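PDB 6MVF: beta-galactosidase/beta-glucuronidase from Faecalibacterium prausnitzii L2-6, which binds flavin mononucleotide and, as a family 2 glycoside hydrolase, probably cleaves beta-glucuronides. Local coordinates for residues Asn273-Tyr279 with Asn387-Leu392; Asn330-His336 with Phe352-Ile358; Cys481-Tyr487 with Ile527-Trp533. All coordinates share one frame; numbering follows the deposited sequence.

Contact 1 (Asn273-Tyr279 with Asn387-Leu392); sequences NVGVRSY and NHPSIL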
loop_
_atom_site.group_PDB
_atom_site.type_symbol
_atom_site.label_atom_id
_atom_site.label_comp_id
_atom_site.label_asym_id
_atom_site.label_seq_id
_atom_site.Cartn_x
_atom_site.Cartn_y
_atom_site.Cartn_z
ATOM N N ASN A 273 -9.740 18.441 12.344
ATOM C CA ASN A 273 -10.195 18.845 11.025
ATOM C C ASN A 273 -11.471 19.666 11.173
ATOM O O ASN A 273 -12.392 19.277 11.907
ATOM C CB ASN A 273 -10.419 17.621 10.143
ATOM C CG ASN A 273 -9.139 16.825 9.931
ATOM O OD1 ASN A 273 -8.037 17.325 10.165
ATOM N ND2 ASN A 273 -9.276 15.593 9.466
ATOM N N VAL A 274 -11.502 20.830 10.522
ATOM C CA VAL A 274 -12.611 21.758 10.670
ATOM C C VAL A 274 -12.921 22.359 9.309
ATOM O O VAL A 274 -12.096 22.342 8.388
ATOM C CB VAL A 274 -12.314 22.875 11.706
ATOM C CG1 VAL A 274 -11.981 22.270 13.084
ATOM C CG2 VAL A 274 -11.203 23.782 11.206
ATOM N N GLY A 275 -14.137 22.884 9.192
ATOM C CA GLY A 275 -14.572 23.525 7.970
ATOM C C GLY A 275 -15.178 24.877 8.272
ATOM O O GLY A 275 -15.686 25.124 9.366
ATOM N N VAL A 276 -15.111 25.759 7.276
ATOM C CA VAL A 276 -15.635 27.116 7.365
ATOM C C VAL A 276 -16.969 27.163 6.620
ATOM O O VAL A 276 -17.010 27.034 5.392
ATOM C CB VAL A 276 -14.642 28.134 6.783
ATOM C CG1 VAL A 276 -15.024 29.540 7.193
ATOM C CG2 VAL A 276 -13.215 27.790 7.211
ATOM N N ARG A 277 -18.066 27.358 7.347
ATOM C CA ARG A 277 -19.356 27.560 6.703
ATOM C C ARG A 277 -20.254 28.334 7.642
ATOM O O ARG A 277 -20.123 28.242 8.860
ATOM C CB ARG A 277 -20.048 26.245 6.308
ATOM C CG ARG A 277 -20.691 25.482 7.442
ATOM C CD ARG A 277 -19.670 24.665 8.169
ATOM N NE ARG A 277 -20.213 23.959 9.321
ATOM C CZ ARG A 277 -20.445 24.537 10.494
ATOM N NH1 ARG A 277 -20.206 25.844 10.635
ATOM N NH2 ARG A 277 -20.930 23.818 11.512
ATOM N N SER A 278 -21.166 29.094 7.053
ATOM C CA SER A 278 -22.311 29.647 7.753
ATOM C C SER A 278 -23.568 29.130 7.068
ATOM O O SER A 278 -23.521 28.653 5.931
ATOM C CB SER A 278 -22.287 31.178 7.759
ATOM O OG SER A 278 -22.156 31.695 6.440
ATOM N N TYR A 279 -24.693 29.215 7.774
ATOM C CA TYR A 279 -25.916 28.618 7.264
ATOM C C TYR A 279 -27.112 29.194 8.010
ATOM O O TYR A 279 -27.007 29.625 9.160
ATOM C CB TYR A 279 -25.893 27.078 7.363
ATOM C CG TYR A 279 -25.735 26.512 8.765
ATOM C CD1 TYR A 279 -24.480 26.343 9.334
ATOM C CD2 TYR A 279 -26.844 26.121 9.510
ATOM C CE1 TYR A 279 -24.322 25.824 10.611
ATOM C CE2 TYR A 279 -26.698 25.595 10.796
ATOM C CZ TYR A 279 -25.424 25.449 11.338
ATOM O OH TYR A 279 -25.255 24.921 12.601
ATOM N N ASN A 387 -16.073 19.926 16.916
ATOM C CA ASN A 387 -15.251 20.441 15.826
ATOM C C ASN A 387 -15.668 19.968 14.436
ATOM O O ASN A 387 -15.131 20.483 13.451
ATOM C CB ASN A 387 -13.791 20.099 16.079
ATOM C CG ASN A 387 -13.280 20.727 17.357
ATOM O OD1 ASN A 387 -13.720 21.827 17.745
ATOM N ND2 ASN A 387 -12.368 20.022 18.046
ATOM N N HIS A 388 -16.630 19.048 14.323
ATOM C CA HIS A 388 -17.047 18.524 13.028
ATOM C C HIS A 388 -17.821 19.556 12.217
ATOM O O HIS A 388 -18.918 19.953 12.635
ATOM C CB HIS A 388 -17.916 17.307 13.229
ATOM C CG HIS A 388 -17.208 16.153 13.855
ATOM N ND1 HIS A 388 -16.240 15.425 13.192
ATOM C CD2 HIS A 388 -17.348 15.576 15.071
ATOM C CE1 HIS A 388 -15.813 14.452 13.975
ATOM N NE2 HIS A 388 -16.460 14.529 15.126
ATOM N N PRO A 389 -17.322 20.005 11.052
ATOM C CA PRO A 389 -18.107 20.972 10.261
ATOM C C PRO A 389 -19.375 20.371 9.677
ATOM O O PRO A 389 -20.312 21.122 9.368
ATOM C CB PRO A 389 -17.131 21.417 9.162
ATOM C CG PRO A 389 -16.152 20.291 9.027
ATOM C CD PRO A 389 -16.021 19.701 10.418
ATOM N N SER A 390 -19.443 19.043 9.541
ATOM C CA SER A 390 -20.618 18.438 8.928
ATOM C C SER A 390 -21.837 18.545 9.842
ATOM O O SER A 390 -22.972 18.532 9.359
ATOM C CB SER A 390 -20.340 16.972 8.557
ATOM O OG SER A 390 -20.182 16.153 9.719
ATOM N N ILE A 391 -21.635 18.645 11.149
ATOM C CA ILE A 391 -22.763 18.691 12.076
ATOM C C ILE A 391 -23.344 20.100 12.067
ATOM O O ILE A 391 -22.669 21.064 12.441
ATOM C CB ILE A 391 -22.348 18.261 13.495
ATOM C CG1 ILE A 391 -21.813 16.823 13.458
ATOM C CG2 ILE A 391 -23.533 18.407 14.465
ATOM C CD1 ILE A 391 -21.419 16.235 14.800
ATOM N N LEU A 392 -24.595 20.223 11.626
ATOM C CA LEU A 392 -25.274 21.517 11.614
ATOM C C LEU A 392 -26.413 21.625 12.627
ATOM O O LEU A 392 -26.707 22.727 13.093
ATOM C CB LEU A 392 -25.814 21.824 10.211
ATOM C CG LEU A 392 -24.869 21.678 9.014
ATOM C CD1 LEU A 392 -25.506 22.331 7.811
ATOM C CD2 LEU A 392 -23.496 22.271 9.290
HETATM O O HOH W 1 -15.382 22.868 11.810
#

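Contact 2 (Asn330-His336 with Phe352-Ile358); sequences NTIRLAH and FAVWAEI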
loop_
_atom_site.group_PDB
_atom_site.type_symbol
_atom_site.label_atom_id
_atom_site.label_comp_id
_atom_site.label_asym_id
_atom_site.label_seq_id
_atom_site.Cartn_x
_atom_site.Cartn_y
_atom_site.Cartn_z
ATOM N N ASN A 330 -27.598 15.056 0.272
ATOM C CA ASN A 330 -26.718 16.077 0.830
ATOM C C ASN A 330 -26.868 16.225 2.334
ATOM O O ASN A 330 -26.187 17.063 2.931
ATOM C CB ASN A 330 -26.963 17.432 0.168
ATOM C CG ASN A 330 -28.383 17.924 0.358
ATOM O OD1 ASN A 330 -29.193 17.285 1.041
ATOM N ND2 ASN A 330 -28.690 19.078 -0.223
ATOM N N THR A 331 -27.745 15.447 2.964
ATOM C CA THR A 331 -27.918 15.507 4.406
ATOM C C THR A 331 -28.073 14.095 4.939
ATOM O O THR A 331 -28.614 13.212 4.263
ATOM C CB THR A 331 -29.135 16.399 4.795
ATOM O OG1 THR A 331 -29.259 16.474 6.216
ATOM C CG2 THR A 331 -30.433 15.890 4.188
ATOM N N ILE A 332 -27.572 13.877 6.145
ATOM C CA ILE A 332 -27.736 12.599 6.820
ATOM C C ILE A 332 -28.171 12.864 8.247
ATOM O O ILE A 332 -27.443 13.518 9.004
ATOM C CB ILE A 332 -26.458 11.759 6.834
ATOM C CG1 ILE A 332 -26.072 11.305 5.431
ATOM C CG2 ILE A 332 -26.677 10.555 7.757
ATOM C CD1 ILE A 332 -24.649 10.735 5.358
ATOM N N ARG A 333 -29.332 12.328 8.628
ATOM C CA ARG A 333 -29.746 12.326 10.024
ATOM C C ARG A 333 -29.161 11.093 10.713
ATOM O O ARG A 333 -29.503 9.951 10.373
ATOM C CB ARG A 333 -31.268 12.354 10.156
ATOM C CG ARG A 333 -31.711 12.227 11.600
ATOM C CD ARG A 333 -33.212 12.228 11.744
ATOM N NE ARG A 333 -33.607 12.064 13.139
ATOM C CZ ARG A 333 -34.664 11.365 13.535
ATOM N NH1 ARG A 333 -35.436 10.760 12.638
ATOM N NH2 ARG A 333 -34.941 11.264 14.828
ATOM N N LEU A 334 -28.280 11.324 11.679
ATOM C CA LEU A 334 -27.562 10.238 12.343
ATOM C C LEU A 334 -28.311 9.810 13.608
ATOM O O LEU A 334 -27.880 10.020 14.744
ATOM C CB LEU A 334 -26.130 10.670 12.628
ATOM C CG LEU A 334 -25.338 10.499 11.338
ATOM C CD1 LEU A 334 -23.887 10.863 11.521
ATOM C CD2 LEU A 334 -25.488 9.056 10.825
ATOM N N ALA A 335 -29.456 9.177 13.386
ATOM C CA ALA A 335 -30.301 8.740 14.486
ATOM C C ALA A 335 -29.770 7.420 15.058
ATOM O O ALA A 335 -29.027 6.703 14.392
ATOM C CB ALA A 335 -31.746 8.605 13.994
ATOM N N HIS A 336 -30.128 7.099 16.311
ATOM C CA HIS A 336 -30.850 7.951 17.273
ATOM C C HIS A 336 -29.927 8.234 18.446
ATOM O O HIS A 336 -30.365 8.260 19.592
ATOM C CB HIS A 336 -32.114 7.280 17.836
ATOM C CG HIS A 336 -33.286 7.231 16.901
ATOM N ND1 HIS A 336 -33.960 8.360 16.481
ATOM C CD2 HIS A 336 -33.944 6.178 16.356
ATOM C CE1 HIS A 336 -34.962 8.007 15.695
ATOM N NE2 HIS A 336 -34.974 6.688 15.601
ATOM N N PHE A 352 -21.679 16.149 3.909
ATOM C CA PHE A 352 -23.101 16.008 4.200
ATOM C C PHE A 352 -23.446 16.929 5.356
ATOM O O PHE A 352 -22.676 17.032 6.317
ATOM C CB PHE A 352 -23.513 14.586 4.630
ATOM C CG PHE A 352 -23.246 13.533 3.624
ATOM C CD1 PHE A 352 -24.076 13.375 2.527
ATOM C CD2 PHE A 352 -22.203 12.645 3.803
ATOM C CE1 PHE A 352 -23.847 12.364 1.590
ATOM C CE2 PHE A 352 -21.970 11.628 2.878
ATOM C CZ PHE A 352 -22.790 11.489 1.767
ATOM N N ALA A 353 -24.626 17.546 5.286
ATOM C CA ALA A 353 -25.199 18.250 6.429
ATOM C C ALA A 353 -25.727 17.224 7.431
ATOM O O ALA A 353 -26.625 16.449 7.096
ATOM C CB ALA A 353 -26.318 19.183 5.948
ATOM N N VAL A 354 -25.181 17.197 8.649
ATOM C CA VAL A 354 -25.474 16.141 9.621
ATOM C C VAL A 354 -26.364 16.668 10.744
ATOM O O VAL A 354 -26.097 17.730 11.322
ATOM C CB VAL A 354 -24.195 15.537 10.215
ATOM C CG1 VAL A 354 -24.543 14.619 11.398
ATOM C CG2 VAL A 354 -23.420 14.787 9.148
ATOM N N TRP A 355 -27.412 15.904 11.058
ATOM C CA TRP A 355 -28.237 16.067 12.251
ATOM C C TRP A 355 -27.785 14.997 13.256
ATOM O O TRP A 355 -27.942 13.795 13.010
ATOM C CB TRP A 355 -29.720 15.973 11.859
ATOM C CG TRP A 355 -30.799 15.610 12.922
ATOM C CD1 TRP A 355 -30.644 14.897 14.091
ATOM C CD2 TRP A 355 -32.200 15.934 12.853
ATOM N NE1 TRP A 355 -31.843 14.770 14.741
ATOM C CE2 TRP A 355 -32.817 15.391 14.009
ATOM C CE3 TRP A 355 -32.998 16.624 11.921
ATOM C CZ2 TRP A 355 -34.191 15.526 14.267
ATOM C CZ3 TRP A 355 -34.366 16.753 12.175
ATOM C CH2 TRP A 355 -34.942 16.211 13.346
ATOM N N ALA A 356 -27.189 15.430 14.368
ATOM C CA ALA A 356 -26.757 14.531 15.431
ATOM C C ALA A 356 -27.692 14.652 16.632
ATOM O O ALA A 356 -28.164 15.751 16.948
ATOM C CB ALA A 356 -25.315 14.826 15.858
ATOM N N GLU A 357 -27.953 13.525 17.308
ATOM C CA GLU A 357 -28.917 13.522 18.404
ATOM C C GLU A 357 -28.519 12.525 19.492
ATOM O O GLU A 357 -27.653 11.663 19.306
ATOM C CB GLU A 357 -30.330 13.219 17.893
ATOM C CG GLU A 357 -30.539 11.808 17.448
ATOM C CD GLU A 357 -31.967 11.546 16.963
ATOM O OE1 GLU A 357 -32.649 12.504 16.540
ATOM O OE2 GLU A 357 -32.422 10.382 17.010
ATOM N N ILE A 358 -29.176 12.668 20.644
ATOM C CA ILE A 358 -29.028 11.776 21.793
ATOM C C ILE A 358 -30.210 10.811 21.787
ATOM O O ILE A 358 -31.238 11.119 21.171
ATOM C CB ILE A 358 -28.965 12.565 23.110
ATOM C CG1 ILE A 358 -30.227 13.426 23.261
ATOM C CG2 ILE A 358 -27.698 13.403 23.188
ATOM C CD1 ILE A 358 -30.224 14.299 24.464
HETATM O O HOH W 2 -26.002 11.629 15.984
#

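Contact 3 (Cys481-Tyr487 with Ile527-Trp533); sequences CLGISEY and IWASHVW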
loop_
_atom_site.group_PDB
_atom_site.type_symbol
_atom_site.label_atom_id
_atom_site.label_comp_id
_atom_site.label_asym_id
_atom_site.label_seq_id
_atom_site.Cartn_x
_atom_site.Cartn_y
_atom_site.Cartn_z
ATOM N N CYS A 481 -39.974 26.523 11.132
ATOM C CA CYS A 481 -39.240 25.852 10.069
ATOM C C CYS A 481 -39.580 24.375 10.139
ATOM O O CYS A 481 -39.182 23.695 11.085
ATOM C CB CYS A 481 -37.740 26.062 10.222
ATOM S SG CYS A 481 -37.224 27.779 10.347
ATOM N N LEU A 482 -40.322 23.884 9.148
ATOM C CA LEU A 482 -40.790 22.506 9.117
ATOM C C LEU A 482 -39.859 21.646 8.265
ATOM O O LEU A 482 -39.516 22.012 7.132
ATOM C CB LEU A 482 -42.219 22.425 8.577
ATOM C CG LEU A 482 -42.752 21.001 8.467
ATOM C CD1 LEU A 482 -42.953 20.436 9.857
ATOM C CD2 LEU A 482 -44.030 20.889 7.628
ATOM N N GLY A 483 -39.436 20.512 8.831
ATOM C CA GLY A 483 -38.827 19.453 8.062
ATOM C C GLY A 483 -39.532 18.140 8.353
ATOM O O GLY A 483 -40.401 18.065 9.223
ATOM N N ILE A 484 -39.155 17.108 7.603
ATOM C CA ILE A 484 -39.673 15.762 7.823
ATOM C C ILE A 484 -38.493 14.869 8.190
ATOM O O ILE A 484 -37.697 14.486 7.318
ATOM C CB ILE A 484 -40.446 15.221 6.607
ATOM C CG1 ILE A 484 -41.685 16.091 6.350
ATOM C CG2 ILE A 484 -40.852 13.754 6.815
ATOM C CD1 ILE A 484 -42.580 16.327 7.598
ATOM N N SER A 485 -38.383 14.537 9.483
ATOM C CA SER A 485 -37.236 13.787 9.984
ATOM C C SER A 485 -37.340 12.287 9.743
ATOM O O SER A 485 -36.318 11.602 9.810
ATOM C CB SER A 485 -37.044 14.054 11.479
ATOM O OG SER A 485 -38.288 14.039 12.166
ATOM N N GLU A 486 -38.548 11.758 9.535
ATOM C CA GLU A 486 -38.756 10.383 9.092
ATOM C C GLU A 486 -39.987 10.347 8.216
ATOM O O GLU A 486 -41.007 10.970 8.532
ATOM C CB GLU A 486 -38.980 9.356 10.218
ATOM C CG GLU A 486 -37.962 9.320 11.317
ATOM C CD GLU A 486 -38.225 8.204 12.318
ATOM O OE1 GLU A 486 -39.139 7.373 12.072
ATOM O OE2 GLU A 486 -37.510 8.159 13.354
ATOM N N TYR A 487 -39.861 9.618 7.116
ATOM C CA TYR A 487 -40.955 9.146 6.290
ATOM C C TYR A 487 -40.418 7.928 5.554
ATOM O O TYR A 487 -39.208 7.803 5.354
ATOM C CB TYR A 487 -41.442 10.221 5.314
ATOM C CG TYR A 487 -40.477 10.561 4.202
ATOM C CD1 TYR A 487 -39.454 11.498 4.390
ATOM C CD2 TYR A 487 -40.585 9.946 2.962
ATOM C CE1 TYR A 487 -38.568 11.807 3.354
ATOM C CE2 TYR A 487 -39.716 10.247 1.929
ATOM C CZ TYR A 487 -38.715 11.176 2.123
ATOM O OH TYR A 487 -37.878 11.468 1.071
ATOM N N ILE A 527 -39.384 23.280 2.980
ATOM C CA ILE A 527 -39.051 22.161 3.857
ATOM C C ILE A 527 -37.538 22.171 4.019
ATOM O O ILE A 527 -36.804 21.950 3.052
ATOM C CB ILE A 527 -39.533 20.826 3.282
ATOM C CG1 ILE A 527 -41.068 20.813 3.150
ATOM C CG2 ILE A 527 -39.018 19.665 4.143
ATOM C CD1 ILE A 527 -41.814 20.620 4.453
ATOM N N TRP A 528 -37.057 22.472 5.223
ATOM C CA TRP A 528 -35.633 22.758 5.330
ATOM C C TRP A 528 -34.808 21.491 5.138
ATOM O O TRP A 528 -33.723 21.553 4.542
ATOM C CB TRP A 528 -35.307 23.466 6.658
ATOM C CG TRP A 528 -35.642 22.695 7.882
ATOM C CD1 TRP A 528 -36.847 22.656 8.515
ATOM C CD2 TRP A 528 -34.763 21.846 8.635
ATOM N NE1 TRP A 528 -36.777 21.832 9.611
ATOM C CE2 TRP A 528 -35.512 21.316 9.704
ATOM C CE3 TRP A 528 -33.417 21.475 8.501
ATOM C CZ2 TRP A 528 -34.963 20.431 10.636
ATOM C CZ3 TRP A 528 -32.864 20.614 9.431
ATOM C CH2 TRP A 528 -33.637 20.091 10.482
ATOM N N ALA A 529 -35.322 20.341 5.593
ATOM C CA ALA A 529 -34.661 19.057 5.383
ATOM C C ALA A 529 -35.682 17.930 5.482
ATOM O O ALA A 529 -36.502 17.916 6.399
ATOM C CB ALA A 529 -33.535 18.832 6.397
ATOM N N SER A 530 -35.614 16.992 4.546
ATOM C CA SER A 530 -36.332 15.728 4.598
ATOM C C SER A 530 -35.330 14.580 4.691
ATOM O O SER A 530 -34.257 14.623 4.073
ATOM C CB SER A 530 -37.232 15.547 3.362
ATOM O OG SER A 530 -36.494 15.677 2.156
ATOM N N HIS A 531 -35.692 13.548 5.457
ATOM C CA HIS A 531 -34.818 12.409 5.720
ATOM C C HIS A 531 -35.602 11.117 5.539
ATOM O O HIS A 531 -36.481 10.803 6.347
ATOM C CB HIS A 531 -34.241 12.478 7.129
ATOM C CG HIS A 531 -33.312 13.626 7.352
ATOM N ND1 HIS A 531 -33.704 14.787 7.983
ATOM C CD2 HIS A 531 -32.006 13.795 7.027
ATOM C CE1 HIS A 531 -32.679 15.619 8.045
ATOM N NE2 HIS A 531 -31.638 15.041 7.472
ATOM N N VAL A 532 -35.276 10.359 4.492
ATOM C CA VAL A 532 -35.843 9.023 4.324
ATOM C C VAL A 532 -35.523 8.164 5.531
ATOM O O VAL A 532 -34.356 8.010 5.918
ATOM C CB VAL A 532 -35.291 8.357 3.057
ATOM C CG1 VAL A 532 -35.712 6.872 3.009
ATOM C CG2 VAL A 532 -35.731 9.123 1.840
ATOM N N TRP A 533 -36.553 7.590 6.132
ATOM C CA TRP A 533 -36.360 6.477 7.046
ATOM C C TRP A 533 -36.531 5.223 6.202
ATOM O O TRP A 533 -37.625 4.964 5.691
ATOM C CB TRP A 533 -37.351 6.535 8.202
ATOM C CG TRP A 533 -37.004 5.597 9.330
ATOM C CD1 TRP A 533 -37.569 4.378 9.594
ATOM C CD2 TRP A 533 -36.013 5.803 10.335
ATOM N NE1 TRP A 533 -36.997 3.823 10.712
ATOM C CE2 TRP A 533 -36.033 4.675 11.181
ATOM C CE3 TRP A 533 -35.125 6.839 10.616
ATOM C CZ2 TRP A 533 -35.184 4.548 12.272
ATOM C CZ3 TRP A 533 -34.294 6.714 11.702
ATOM C CH2 TRP A 533 -34.334 5.577 12.525
HETATM O O HOH W 3 -35.470 9.572 8.544
HETATM O O HOH W 4 -35.578 12.998 1.760
#

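Contact 1 (Asn273-Tyr279 with Asn387-Leu392)
Asn387 meets Val274 side by side, its CB 4.1 Å from Val274 CG1, while its amide bonds the backbone of Ile183 and Val185 on strand 183-189. The side chain lies about 6 Å from the bound flavin mononucleotide. Its carbonyl is tied to the opposite backbone through a water that accepts from Gly275 N and donates to Asn387 O. His388 faces away and gives its ring to Asp348 and Gln341. It also opens a type I turn that ends at Ile391. Pro389 follows at the second position of that turn, where the fixed proline phi fits, and its ring packs on the backbone of Gly275, with CG 3.3 Å from Gly275 N. A CB on Gly275 would point at this ring, so a residue without one suits the place.

Here the chain leaving strand 265-274 of the family 2 middle domain, generally an immunoglobulin-like sandwich, crosses to the TIM barrel and is laid over the loop entering barrel strand 391-398. Arg277 pins it down. Its chain, bent at CG (chi2 -82°), brings NE to Pro389 O at 2.8 Å. The N-H runs nearly straight (161°) to a lone pair in the carbonyl plane, and the acceptor lies in the guanidinium plane. From NH2 a weak bond of 3.4 Å goes to Ile391 O, which also accepts from Arg427, so two arginines share one carbonyl. Leu392 sends CD2 past the guanidinium, 3.7 Å from Arg277 NE, and lays CB over a face of the Tyr279 ring, 4.2 Å from its centroid, in a CH-pi contact. Tyrosine suits this spot doubly, because its OH also makes a weak 2.7 Å bond to Leu392 O.

Contact 2 (Asn330-His336 with Phe352-Ile358)
The indole of Trp355 carries Arg333 over one face: Arg333 CG stands 3.8 Å from the centroid of the five-membered ring, a CH-pi contact, and NE rides farther out over CE2. At the indole's edge lies CB of Glu357. Arg333 can run along the ring because its chain is extended from CG to NE, with CG anti to the backbone N (chi1 175°). One face of its guanidinium is covered by Ala335 CB, a side chain small enough to sit there, and its edge meets Glu357 OE1 in a salt bridge from NH2 of 3.1 Å. The same NH2 bonds Asn398. His336 has Ala335 CB against one face too, while Glu357 OE2 takes its ND1 at the ring edge, 2.6 Å away, with ring and carboxylate only 21° apart. Glu357 OE1 is gripped a second time, by Trp355 NE1 at 3.0 Å, on the anti side but well tilted from the carboxylate plane, Arg333 coming on the syn side. Three donors thus fix the rotation of this buried carboxylate. At the other end, Ile332 CD1 lies over a face of the Phe352 ring, 3.6 Å from its centroid, and the edge of that ring turns to the Asn330 carbonyl carbon.

Between these ends parallel backbone bonds run from Asn330 O to Leu334 N. Ala353 O accepts from Ile332 N at 2.9 Å and from Thr331 OG1 at 2.8 Å, approaching from opposite faces of its plane; threonine suits because its hydroxyl, anti to the backbone N, reaches this carbonyl and also bonds His531 NE2. A water joins Leu334 O to Glu357 N. Strands 331-334 and 353-357, joined through helix 341-350, form the beta-alpha-beta unit from which a TIM barrel is built.

Contact 3 (Cys481-Tyr487 with Ile527-Trp533)
Glu486 and Trp533 form the closely packed end of this contact: the carboxylate lies flat over one face of the indole, the planes 10° apart, with CD 3.8 Å from Trp533 CE3. OE1 is also hydrogen-bonded to the hydroxyl of Tyr455. Without the indole, as with an alanine in place of Trp533, Glu486 would probably lose the cover of this face and its carboxylate would be freer to turn. Alongside, Tyr487 O accepts from Trp533 N at 2.8 Å, while the tyrosine ring lies over Val532 CA and brings its OH to Val532 CG2. The ring gets there because its CG sits between backbone N and carbonyl carbon (chi1 69°).

Strands 482-487 and 529-532 are the last two of the eight-stranded TIM barrel, parallel neighbours, and 529-532 in turn pairs with the first strand, 292-300, closing the barrel. The regular pairing covers only a few residues: Trp528 N gives to Leu482 O, Ile484 N to Ala529 O at 3.0 Å, and His531 N to Ile484 O at 2.9 Å. Leu482 CD2 packs on Ile527 CD1 at 3.9 Å, and Gly483 suits its place, since a CB would run into Ala529 O and Trp528 NE1.

Looser pairing comes at Ser485, where the chain turns a corner and a water donates to both Ser485 O and His531 O; direct bonding resumes at Tyr487 O. On the helix 507-522 side, another water joins Tyr487 OH, 2.8 Å away, to Ser530 OG, a small polar group suited to this place; the tyrosine hydroxyl also bonds Tyr571.

All three contacts reach the sheet of the TIM barrel. Along the chain, contact 2 falls between the two segments of contact 1, and contact 3 follows both. Contacts 1 and 2 have centres about 13 Å apart and share neighbouring strands 353-357 and 391-398, Leu392 N probably bonding Val354 O. Contacts 2 and 3, about 11 Å apart, meet across the barrel interior, where His531 NE2 bonds Thr331 OG1 and the rings of His336 and Trp533 pack together. Contacts 1 and 3 do not touch; their centres are about 21 Å apart. Contact 1 thus anchors the preceding domain, on the side nearer the flavin, to a barrel that the other two help build.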